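Local coordinates for protein DR2417 (Deinococcus radiodurans, PDB 4XWW) that probably acts as a 5'-3' exonuclease, and possibly an endonuclease, on RNA, as a metal-dependent homodimeric RNase J of the metallo-beta-lactamase superfamily, at residues G322-F326 / G327-K331; L356-N359 / R360-I364. One frame throughout, in Å; residues are numbered along the deposited sequence.

Contact 1: residues G322-F326 / G327-K331. With nucleotides of chain C.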
loop_
_atom_site.group_PDB
_atom_site.type_symbol
_atom_site.label_atom_id
_atom_site.label_comp_id
_atom_site.label_asym_id
_atom_site.label_seq_id
_atom_site.Cartn_x
_atom_site.Cartn_y
_atom_site.Cartn_z
ATOM N N GLY A 322 0.019 -12.821 12.617
ATOM C CA GLY A 322 1.389 -12.529 12.215
ATOM C C GLY A 322 2.415 -13.469 12.798
ATOM O O GLY A 322 3.278 -13.994 12.085
ATOM N N ARG A 323 2.329 -13.718 14.095
ATOM C CA ARG A 323 3.294 -14.605 14.707
ATOM C C ARG A 323 3.116 -16.048 14.227
ATOM O O ARG A 323 4.102 -16.750 14.014
ATOM C CB ARG A 323 3.213 -14.510 16.223
ATOM C CG ARG A 323 3.419 -13.087 16.701
ATOM C CD ARG A 323 3.919 -13.039 18.113
ATOM N NE ARG A 323 3.077 -13.807 19.023
ATOM C CZ ARG A 323 1.953 -13.352 19.571
ATOM N NH1 ARG A 323 1.521 -12.129 19.292
ATOM N NH2 ARG A 323 1.261 -14.124 20.398
ATOM N N LEU A 324 1.873 -16.483 14.040
ATOM C CA LEU A 324 1.614 -17.810 13.470
ATOM C C LEU A 324 2.222 -17.944 12.071
ATOM O O LEU A 324 2.866 -18.959 11.768
ATOM C CB LEU A 324 0.100 -18.084 13.418
ATOM C CG LEU A 324 -0.586 -18.275 14.765
ATOM C CD1 LEU A 324 -2.088 -18.336 14.578
ATOM C CD2 LEU A 324 -0.074 -19.537 15.407
ATOM N N ALA A 325 2.033 -16.910 11.249
ATOM C CA ALA A 325 2.481 -16.903 9.857
ATOM C C ALA A 325 4.000 -16.922 9.772
ATOM O O ALA A 325 4.576 -17.496 8.847
ATOM C CB ALA A 325 1.926 -15.694 9.122
ATOM N N PHE A 326 4.653 -16.282 10.736
ATOM C CA PHE A 326 6.108 -16.193 10.681
ATOM C C PHE A 326 6.797 -17.274 11.497
ATOM O O PHE A 326 8.027 -17.329 11.550
ATOM C CB PHE A 326 6.563 -14.804 11.128
ATOM C CG PHE A 326 6.242 -13.731 10.126
ATOM C CD1 PHE A 326 6.933 -13.660 8.928
ATOM C CD2 PHE A 326 5.236 -12.811 10.365
ATOM C CE1 PHE A 326 6.635 -12.689 7.996
ATOM C CE2 PHE A 326 4.932 -11.840 9.440
ATOM C CZ PHE A 326 5.636 -11.777 8.255
ATOM N N GLY A 327 6.005 -18.139 12.121
ATOM C CA GLY A 327 6.547 -19.248 12.888
ATOM C C GLY A 327 7.140 -18.843 14.222
ATOM O O GLY A 327 8.016 -19.521 14.748
ATOM N N THR A 328 6.652 -17.743 14.791
ATOM C CA THR A 328 7.230 -17.233 16.030
ATOM C C THR A 328 6.251 -17.247 17.206
ATOM O O THR A 328 6.532 -16.669 18.255
ATOM C CB THR A 328 7.768 -15.798 15.854
ATOM O OG1 THR A 328 6.711 -14.936 15.427
ATOM C CG2 THR A 328 8.905 -15.763 14.824
ATOM N N HIS A 329 5.105 -17.899 17.036
ATOM C CA HIS A 329 4.168 -18.023 18.149
ATOM C C HIS A 329 4.696 -19.009 19.188
ATOM O O HIS A 329 5.125 -20.109 18.846
ATOM C CB HIS A 329 2.788 -18.457 17.659
ATOM C CG HIS A 329 1.708 -18.244 18.668
ATOM N ND1 HIS A 329 1.593 -19.012 19.806
ATOM C CD2 HIS A 329 0.703 -17.336 18.721
ATOM C CE1 HIS A 329 0.567 -18.580 20.524
ATOM N NE2 HIS A 329 0.005 -17.571 19.882
ATOM N N ALA A 330 4.653 -18.618 20.455
ATOM C CA ALA A 330 5.330 -19.378 21.506
ATOM C C ALA A 330 4.616 -20.675 21.861
ATOM O O ALA A 330 5.229 -21.587 22.400
ATOM C CB ALA A 330 5.488 -18.518 22.757
ATOM N N LYS A 331 3.321 -20.761 21.572
ATOM C CA LYS A 331 2.551 -21.908 22.036
ATOM C C LYS A 331 1.848 -22.667 20.927
ATOM O O LYS A 331 1.419 -23.802 21.127
ATOM C CB LYS A 331 1.516 -21.467 23.071
ATOM C CG LYS A 331 2.103 -21.035 24.401
ATOM C CD LYS A 331 1.037 -20.330 25.223
ATOM C CE LYS A 331 1.487 -20.108 26.657
ATOM N NZ LYS A 331 0.353 -19.708 27.546
ATOM P P U C 7 1.442 -8.847 23.604
ATOM O OP1 U C 7 0.160 -9.573 23.440
ATOM O OP2 U C 7 1.626 -7.941 24.762
ATOM O "O5'" U C 7 2.633 -9.903 23.603
ATOM C "C5'" U C 7 2.696 -10.946 22.616
ATOM C "C4'" U C 7 4.112 -11.104 22.112
ATOM O "O4'" U C 7 5.035 -10.996 23.231
ATOM C "C3'" U C 7 4.420 -12.443 21.455
ATOM O "O3'" U C 7 5.430 -12.288 20.465
ATOM C "C2'" U C 7 4.939 -13.267 22.626
ATOM O "O2'" U C 7 5.766 -14.339 22.227
ATOM C "C1'" U C 7 5.741 -12.217 23.393
ATOM N N1 U C 7 5.892 -12.502 24.831
ATOM C C2 U C 7 6.249 -13.788 25.192
ATOM O O2 U C 7 6.430 -14.679 24.379
ATOM N N3 U C 7 6.385 -13.991 26.542
ATOM C C4 U C 7 6.211 -13.066 27.549
ATOM O O4 U C 7 6.370 -13.408 28.722
ATOM C C5 U C 7 5.848 -11.759 27.096
ATOM C C6 U C 7 5.711 -11.524 25.786
HETATM O O HOH W 1 3.513 -15.889 21.211
#

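Contact 2: residues L356-N359 / R360-I364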
loop_
_atom_site.group_PDB
_atom_site.type_symbol
_atom_site.label_atom_id
_atom_site.label_comp_id
_atom_site.label_asym_id
_atom_site.label_seq_id
_atom_site.Cartn_x
_atom_site.Cartn_y
_atom_site.Cartn_z
ATOM N N LEU A 356 1.799 -10.189 2.755
ATOM C CA LEU A 356 3.010 -10.811 3.253
ATOM C C LEU A 356 2.605 -12.029 4.067
ATOM O O LEU A 356 3.199 -13.100 3.957
ATOM C CB LEU A 356 3.824 -9.840 4.105
ATOM C CG LEU A 356 4.984 -10.460 4.882
ATOM C CD1 LEU A 356 5.975 -11.091 3.914
ATOM C CD2 LEU A 356 5.663 -9.414 5.745
ATOM N N ILE A 357 1.562 -11.852 4.868
ATOM C CA ILE A 357 1.092 -12.928 5.721
ATOM C C ILE A 357 0.457 -14.021 4.878
ATOM O O ILE A 357 0.693 -15.207 5.132
ATOM C CB ILE A 357 0.106 -12.410 6.779
ATOM C CG1 ILE A 357 0.911 -11.694 7.863
ATOM C CG2 ILE A 357 -0.691 -13.568 7.379
ATOM C CD1 ILE A 357 0.074 -11.055 8.940
ATOM N N VAL A 358 -0.304 -13.628 3.862
ATOM C CA VAL A 358 -0.954 -14.619 3.010
ATOM C C VAL A 358 0.084 -15.517 2.339
ATOM O O VAL A 358 -0.044 -16.744 2.344
ATOM C CB VAL A 358 -1.859 -13.945 1.964
ATOM C CG1 VAL A 358 -2.258 -14.944 0.855
ATOM C CG2 VAL A 358 -3.105 -13.393 2.667
ATOM N N ASN A 359 1.134 -14.928 1.771
ATOM C CA ASN A 359 2.157 -15.754 1.140
ATOM C C ASN A 359 2.890 -16.667 2.124
ATOM O O ASN A 359 3.238 -17.796 1.777
ATOM C CB ASN A 359 3.162 -14.879 0.372
ATOM C CG ASN A 359 2.637 -14.482 -0.989
ATOM O OD1 ASN A 359 2.226 -15.334 -1.760
ATOM N ND2 ASN A 359 2.583 -13.187 -1.265
ATOM N N ARG A 360 3.119 -16.203 3.349
ATOM C CA ARG A 360 3.752 -17.072 4.332
ATOM C C ARG A 360 2.835 -18.234 4.704
ATOM O O ARG A 360 3.318 -19.358 4.898
ATOM C CB ARG A 360 4.156 -16.304 5.592
ATOM C CG ARG A 360 5.234 -15.236 5.371
ATOM C CD ARG A 360 6.609 -15.828 5.170
ATOM N NE ARG A 360 7.519 -14.856 4.565
ATOM C CZ ARG A 360 7.641 -14.662 3.253
ATOM N NH1 ARG A 360 6.908 -15.373 2.404
ATOM N NH2 ARG A 360 8.492 -13.756 2.787
ATOM N N LEU A 361 1.536 -17.959 4.835
ATOM C CA LEU A 361 0.576 -19.025 5.096
ATOM C C LEU A 361 0.610 -20.069 3.976
ATOM O O LEU A 361 0.667 -21.263 4.256
ATOM C CB LEU A 361 -0.838 -18.457 5.267
ATOM C CG LEU A 361 -0.981 -17.569 6.493
ATOM C CD1 LEU A 361 -2.346 -16.828 6.473
ATOM C CD2 LEU A 361 -0.821 -18.392 7.780
ATOM N N TYR A 362 0.616 -19.622 2.717
ATOM C CA TYR A 362 0.684 -20.555 1.591
ATOM C C TYR A 362 1.953 -21.399 1.646
ATOM O O TYR A 362 1.927 -22.587 1.330
ATOM C CB TYR A 362 0.617 -19.821 0.232
ATOM C CG TYR A 362 -0.785 -19.567 -0.267
ATOM C CD1 TYR A 362 -1.526 -20.577 -0.877
ATOM C CD2 TYR A 362 -1.376 -18.318 -0.115
ATOM C CE1 TYR A 362 -2.806 -20.352 -1.337
ATOM C CE2 TYR A 362 -2.669 -18.084 -0.564
ATOM C CZ TYR A 362 -3.376 -19.101 -1.169
ATOM O OH TYR A 362 -4.649 -18.856 -1.614
ATOM N N GLU A 363 3.067 -20.793 2.049
ATOM C CA GLU A 363 4.319 -21.530 2.080
ATOM C C GLU A 363 4.342 -22.562 3.204
ATOM O O GLU A 363 4.986 -23.609 3.070
ATOM C CB GLU A 363 5.506 -20.565 2.180
ATOM C CG GLU A 363 5.692 -19.778 0.887
ATOM C CD GLU A 363 7.011 -19.043 0.812
ATOM O OE1 GLU A 363 7.225 -18.139 1.644
ATOM O OE2 GLU A 363 7.822 -19.372 -0.086
ATOM N N ILE A 364 3.624 -22.287 4.296
ATOM C CA ILE A 364 3.529 -23.278 5.367
ATOM C C ILE A 364 2.717 -24.463 4.860
ATOM O O ILE A 364 3.006 -25.620 5.198
ATOM C CB ILE A 364 2.893 -22.684 6.646
ATOM C CG1 ILE A 364 3.863 -21.698 7.304
ATOM C CG2 ILE A 364 2.537 -23.791 7.653
ATOM C CD1 ILE A 364 3.264 -20.927 8.485
#

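Contact 1: residues G322-F326 / G327-K331
The carbonyl oxygen of Arg323 gathers the chain as it leaves helix 320-326. Thr328 N donates to Arg323 O at 2.8 Å with an N-H...O angle of 159°, while His329 N and the hydroxyl OG1 of Thr328 add two weak, long bonds to the same oxygen. Gly327 N donates to Leu324 O at 3.3 Å, from above the carbonyl plane. Gly327 has a positive phi of 75°, which glycine adopts readily because it carries no CB to strike the preceding carbonyl.

Side-chain polar bonds continue the turn. Lys331 N donates to His329 ND1 at 3.0 Å in the ring plane, and Ile332 N also bonds this nitrogen; together they hold the imidazole's rotation. Arg323 NH2 donates to a water at 3.0 Å, which also accepts from Ala330 N at 3.1 Å and bonds O2' of the RNA nucleotide U7 of chain C. The other amino group, NH1, is held by the carbonyl of Met318.

Packing completes the contact. His329 lies with its ring only 23° from the guanidinium plane, CD2 being 3.7 Å from Arg323 NH2, and the water sits over the centre of one ring face. Leu324 runs alongside the histidine and points the same way, its CD2 3.8 Å from His329 CB. Arg323 bends at chi3, and the ribose C3' of U7 of chain C lies over one guanidinium face, offset toward the rim; this approach is very tight and its details are less sure. A long side chain ending in a flat, charged guanidinium can thus meet water and protein together and lie close to the sugar.

The backbone pattern is a Schellman motif, here ending a helix of the beta-CASP domain beside bound RNA.

Contact 2: residues L356-N359 / R360-I364
Leu361 N donates to Ile357 O at 2.9 Å, with an N-H...O angle of 164°, the shortest of four successive i to i+4 backbone bonds; the others join Arg360, Tyr362 and Glu363 to Leu356, Val358 and Asn359. In three of these pairs the side chains meet as well. Leu361 runs beside Ile357 and points the same way, its CD1 3.8 Å from Ile357 CG2. Branched aliphatic groups suit this side, since Leu361 also packs on Val340 and Val368 of the neighbouring strands.

Val358 and Tyr362 form a similar pair one residue on. With CG1 anti to the backbone N (chi1 166°), Val358 extends that methyl along the helix to the ring edge of Tyr362, meeting CE2 at 3.5 Å in the plane of the ring. The tyrosine's length takes OH to two partners, the hydroxyl of Tyr370 and ND2 of Asn411 of the second subunit. Asn359 is likewise turned to that subunit: OD1 accepts from the backbone N of Arg407 of the second subunit and ND2 donates to OE1 of Glu405 of that subunit, so both ends of its buried amide are matched.

A third side joins Leu356 to the charged pair Arg360 and Glu363. Arg360 is folded at chi2 (-74°), which brings its guanidinium back over the leucine: Leu356 CD1 lies above one face, offset toward the rim, at 3.8 Å from NH2. Arg360 NH1 makes a salt bridge of 2.9 Å to Glu363 OE1, a pairing about one helical turn apart that probably steadies the guanidinium at the helix surface.

This is a regular alpha-helix, the connecting element of a beta-alpha-beta crossover between strands 339-342 and 367-369, with one side given to the homodimer interface.

How the contacts relate
Passing along the chain, contact 1 comes first, where helix 320-326 ends and the loop toward strand 339-342 begins; contact 2 follows beyond that strand, within helix 351-364. The two are in series: neither nests in nor crosses the other, and each is local, so neither closes a long loop. They nevertheless touch in space. Phe326 CZ lies 3.4 Å from Leu356 CD2, and Ala325 CB lies 3.8 Å from Ile357 CG2, the small alanine allowing the helices to approach. Thus the helix end beside the RNA in contact 1 packs against the helix whose residues in contact 2 meet the second subunit.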